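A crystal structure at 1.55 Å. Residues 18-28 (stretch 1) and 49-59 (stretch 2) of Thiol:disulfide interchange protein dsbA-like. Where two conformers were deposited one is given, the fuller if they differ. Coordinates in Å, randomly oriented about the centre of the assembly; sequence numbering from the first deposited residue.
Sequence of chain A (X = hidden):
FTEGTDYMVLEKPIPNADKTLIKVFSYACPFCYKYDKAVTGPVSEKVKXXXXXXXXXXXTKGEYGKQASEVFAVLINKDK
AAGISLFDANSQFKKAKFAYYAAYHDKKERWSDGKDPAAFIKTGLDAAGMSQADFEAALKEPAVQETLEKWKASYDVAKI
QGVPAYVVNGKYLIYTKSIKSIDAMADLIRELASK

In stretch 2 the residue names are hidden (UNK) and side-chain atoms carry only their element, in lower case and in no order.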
# COMPACT_ATOMS: atom_id res chain seq x y z
N ASP A 18 -7.40 -11.88 -8.21
CA ASP A 18 -7.79 -13.14 -7.56
C ASP A 18 -6.90 -13.47 -6.37
O ASP A 18 -5.68 -13.36 -6.45
CB ASP A 18 -7.73 -14.30 -8.57
CG ASP A 18 -8.82 -14.23 -9.62
OD1 ASP A 18 -9.45 -13.16 -9.79
OD2 ASP A 18 -9.05 -15.26 -10.30
N LYS A 19 -7.54 -13.84 -5.26
CA LYS A 19 -6.83 -14.24 -4.03
C LYS A 19 -5.86 -13.16 -3.55
O LYS A 19 -4.68 -13.44 -3.30
CB LYS A 19 -6.14 -15.60 -4.20
CG LYS A 19 -7.06 -16.67 -4.78
CD LYS A 19 -6.40 -18.03 -4.81
CE LYS A 19 -7.31 -19.06 -5.44
NZ LYS A 19 -8.60 -19.20 -4.70
N THR A 20 -6.36 -11.94 -3.44
CA THR A 20 -5.56 -10.81 -2.94
C THR A 20 -6.28 -10.03 -1.85
O THR A 20 -7.51 -9.96 -1.79
CB THR A 20 -5.20 -9.77 -4.04
OG1 THR A 20 -6.39 -9.19 -4.58
CG2 THR A 20 -4.37 -10.40 -5.16
N LEU A 21 -5.46 -9.44 -0.98
CA LEU A 21 -5.91 -8.39 -0.10
C LEU A 21 -5.14 -7.17 -0.55
O LEU A 21 -3.95 -7.03 -0.27
CB LEU A 21 -5.61 -8.72 1.36
CG LEU A 21 -5.92 -7.61 2.36
CD1 LEU A 21 -7.42 -7.33 2.41
CD2 LEU A 21 -5.39 -7.97 3.74
N ILE A 22 -5.82 -6.30 -1.29
CA ILE A 22 -5.21 -5.07 -1.77
C ILE A 22 -5.43 -3.99 -0.73
O ILE A 22 -6.52 -3.88 -0.16
CB ILE A 22 -5.80 -4.66 -3.15
CG1 ILE A 22 -5.25 -5.59 -4.24
CG2 ILE A 22 -5.49 -3.18 -3.47
CD1 ILE A 22 -5.91 -5.43 -5.61
N LYS A 23 -4.38 -3.23 -0.43
CA LYS A 23 -4.53 -2.07 0.43
C LYS A 23 -4.13 -0.83 -0.34
O LYS A 23 -2.95 -0.62 -0.62
CB LYS A 23 -3.70 -2.19 1.71
CG LYS A 23 -3.92 -1.00 2.64
CD LYS A 23 -2.81 -0.85 3.66
CE LYS A 23 -1.50 -0.55 2.95
NZ LYS A 23 -0.61 0.29 3.79
N VAL A 24 -5.13 -0.03 -0.71
CA VAL A 24 -4.85 1.25 -1.34
C VAL A 24 -4.44 2.23 -0.24
O VAL A 24 -5.14 2.38 0.76
CB VAL A 24 -6.06 1.80 -2.14
CG1 VAL A 24 -5.66 3.09 -2.86
CG2 VAL A 24 -6.53 0.74 -3.15
N PHE A 25 -3.29 2.87 -0.40
CA PHE A 25 -2.80 3.77 0.63
C PHE A 25 -2.02 4.92 0.03
O PHE A 25 -1.70 4.91 -1.16
CB PHE A 25 -1.94 3.01 1.66
CG PHE A 25 -0.54 2.72 1.19
CD1 PHE A 25 -0.30 1.82 0.14
CD2 PHE A 25 0.54 3.38 1.77
CE1 PHE A 25 1.00 1.57 -0.31
CE2 PHE A 25 1.84 3.13 1.32
CZ PHE A 25 2.06 2.22 0.29
N SER A 26 -1.73 5.91 0.87
CA SER A 26 -0.85 7.02 0.50
C SER A 26 0.10 7.31 1.65
O SER A 26 -0.32 7.30 2.81
CB SER A 26 -1.66 8.28 0.21
OG SER A 26 -0.82 9.43 0.18
N TYR A 27 1.36 7.59 1.33
CA TYR A 27 2.32 7.98 2.35
C TYR A 27 1.82 9.20 3.15
O TYR A 27 2.18 9.37 4.33
CB TYR A 27 3.69 8.28 1.71
CG TYR A 27 3.74 9.64 1.04
CD1 TYR A 27 3.21 9.84 -0.23
CD2 TYR A 27 4.29 10.74 1.70
CE1 TYR A 27 3.22 11.10 -0.84
CE2 TYR A 27 4.32 11.99 1.11
CZ TYR A 27 3.79 12.16 -0.15
OH TYR A 27 3.83 13.41 -0.73
N ALA A 28 1.01 10.04 2.51
CA ALA A 28 0.59 11.32 3.10
C ALA A 28 -0.70 11.22 3.92
O ALA A 28 -1.21 12.23 4.41
CB ALA A 28 0.46 12.36 2.01
N UNK A 49 -2.69 -17.34 4.11
CA UNK A 49 -2.99 -18.65 3.52
C UNK A 49 -4.08 -18.60 2.45
O UNK A 49 -4.19 -19.52 1.64
c UNK A 49 -3.41 -19.65 4.60
c UNK A 49 -4.64 -19.18 5.37
o UNK A 49 -5.70 -19.82 5.26
o UNK A 49 -4.54 -18.15 6.06
N UNK A 50 -4.89 -17.54 2.46
CA UNK A 50 -6.00 -17.41 1.51
C UNK A 50 -5.85 -16.24 0.53
O UNK A 50 -6.35 -16.32 -0.60
c UNK A 50 -7.39 -17.36 2.21
c UNK A 50 -7.47 -16.29 3.31
c UNK A 50 -8.87 -15.82 3.62
c UNK A 50 -7.75 -18.74 2.77
N UNK A 51 -5.19 -15.16 0.96
CA UNK A 51 -5.05 -13.97 0.10
C UNK A 51 -3.66 -13.34 0.22
O UNK A 51 -3.12 -13.22 1.32
c UNK A 51 -6.14 -12.90 0.38
c UNK A 51 -6.09 -12.44 1.82
c UNK A 51 -7.55 -13.40 0.04
N UNK A 52 -3.10 -12.94 -0.92
CA UNK A 52 -1.78 -12.32 -1.00
C UNK A 52 -1.87 -10.82 -0.71
O UNK A 52 -2.65 -10.12 -1.35
c UNK A 52 -1.18 -12.55 -2.39
N UNK A 53 -1.09 -10.35 0.26
CA UNK A 53 -1.08 -8.93 0.60
C UNK A 53 -0.47 -8.10 -0.54
O UNK A 53 0.66 -8.36 -0.97
c UNK A 53 -1.46 -6.54 2.59
c UNK A 53 -1.43 -5.19 2.91
c UNK A 53 -0.35 -8.67 1.91
c UNK A 53 0.92 -6.53 2.25
c UNK A 53 -0.22 -4.51 2.89
c UNK A 53 -0.29 -7.23 2.28
c UNK A 53 0.96 -5.18 2.57
N UNK A 54 -1.22 -7.09 -0.98
CA UNK A 54 -0.93 -6.38 -2.22
C UNK A 54 -1.12 -4.86 -2.08
O UNK A 54 -2.21 -4.33 -2.35
o UNK A 54 -1.65 -8.38 -3.41
c UNK A 54 -1.80 -6.96 -3.37
c UNK A 54 -1.41 -6.37 -4.72
N UNK A 55 -0.07 -4.15 -1.64
CA UNK A 55 -0.18 -2.70 -1.53
C UNK A 55 -0.42 -2.05 -2.90
O UNK A 55 0.21 -2.47 -3.87
c UNK A 55 1.19 -2.27 -1.01
c UNK A 55 1.26 -4.63 -1.22
c UNK A 55 1.76 -3.52 -0.36
N UNK A 56 -1.31 -1.07 -2.95
CA UNK A 56 -1.53 -0.22 -4.12
C UNK A 56 -1.31 1.21 -3.65
O UNK A 56 -2.04 1.66 -2.78
c UNK A 56 -2.89 -3.52 -6.76
c UNK A 56 -4.33 -1.87 -7.81
c UNK A 56 -3.21 -1.33 -5.73
c UNK A 56 -2.98 -0.34 -4.60
c UNK A 56 -4.07 -0.99 -6.77
c UNK A 56 -2.65 -2.61 -5.71
c UNK A 56 -3.73 -3.15 -7.80
N UNK A 57 -0.33 1.92 -4.19
CA UNK A 57 -0.13 3.30 -3.78
C UNK A 57 -0.96 4.25 -4.62
O UNK A 57 -1.13 4.04 -5.83
c UNK A 57 2.04 7.12 -2.77
c UNK A 57 1.59 5.25 -1.71
n UNK A 57 1.90 6.16 -3.67
n UNK A 57 1.86 6.59 -1.57
c UNK A 57 1.62 4.97 -3.04
c UNK A 57 1.35 3.70 -3.79
N UNK A 58 -1.51 5.28 -3.97
CA UNK A 58 -2.31 6.31 -4.62
C UNK A 58 -1.42 7.49 -4.98
O UNK A 58 -1.02 8.26 -4.10
c UNK A 58 -3.44 6.75 -3.69
c UNK A 58 -5.21 7.45 -5.34
c UNK A 58 -4.35 7.88 -4.17
c UNK A 58 -5.20 8.34 -3.00
N UNK A 59 -1.11 7.63 -6.27
CA UNK A 59 -0.10 8.61 -6.71
C UNK A 59 -0.58 10.07 -6.71
O UNK A 59 0.23 10.99 -6.85
o UNK A 59 1.04 9.34 -10.79
o UNK A 59 -0.07 7.56 -11.40
c UNK A 59 0.48 8.23 -8.08
c UNK A 59 0.21 8.43 -10.57
c UNK A 59 -0.49 8.39 -9.23
O HOH W 1 0.35 9.68 -2.21

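Position 49 carries two side-chain carbons, the second bearing two oxygens, and does not touch stretch 1; the carboxylate one carbon beyond CB identifies Asp49. At position 50 four carbons fork at the first, with one arm two carbons long; they stay clear of stretch 1, although the backbone O lies 3.7 Å from CB of Lys19. This is Ile50. Position 51 has three carbons, one carrying the other two, and one of the outer pair packs against CB of Leu21. This is Val51, with CG2 3.8 Å from Leu21 CB.

Position 52 has a single side-chain carbon, and its backbone runs beside Lys19, Thr20 and Leu21; it is Ala52. Its backbone opens the strand ladder: Ala52 N donates to Lys19 O (2.9 Å), and Leu21 N donates to Ala52 O (2.9 Å). Position 53 bears one carbon and then a six-carbon ring without a hydroxyl, close to Leu21 and Lys23, and is therefore Phe53; its CE1 lies 3.9 Å from Lys23 CB. At position 54 the first carbon carries one oxygen and one carbon and packs against Ile22, the pattern of Thr54. Its CB lies 3.8 Å from Ile22 CG1, while its hydroxyl OG1 turns back to donate to its own strand, at Ala52 O (2.9 Å).

Three carbons closing onto the backbone N, packed against the Phe25 ring, mark position 55 as Pro55, whose CB lies 3.9 Å from Phe25 CE1. With no amide hydrogen it cannot donate, but the ladder asks for none here: the donors are the residues before and after it. Position 56 has another carbon and six-carbon ring, with Ile22 over one face. In this residue, Phe56, the ring centroid is 4.0 Å from Ile22 CG2, a CH-pi contact.

Position 57 shows a five-membered ring of three carbons and two nitrogens, its edge toward the face of the Phe25 ring and one nitrogen close to Tyr27 N; this is His57, whose NE2 accepts a hydrogen bond from Tyr27 N (3.1 Å), so this nitrogen is unprotonated. Four carbons forked at the second, near Val24, identify position 58 as Leu58, whose CB approaches Val24 CG1 (4.4 Å). Position 59, with three carbons ending in two oxygens and no contact with stretch 1, is Glu59, whose CA-to-CB bond points away from that stretch.

The contact is a parallel strand pairing, in which alternate residues of each strand supply the hydrogen bonds, ending with Leu58 N to Phe25 O (2.8 Å). Thr20, Ile22 and Val24 share one face with Ala52, Thr54 and Phe56; the other combines Leu21, Lys23 and Phe25 with Phe53, Pro55 and His57. Beyond the strands, a water bridges Ser26 OG and Leu58 O, 2.7 Å from each.

Stretch 2 (49-59) DIVAFTPFHLE
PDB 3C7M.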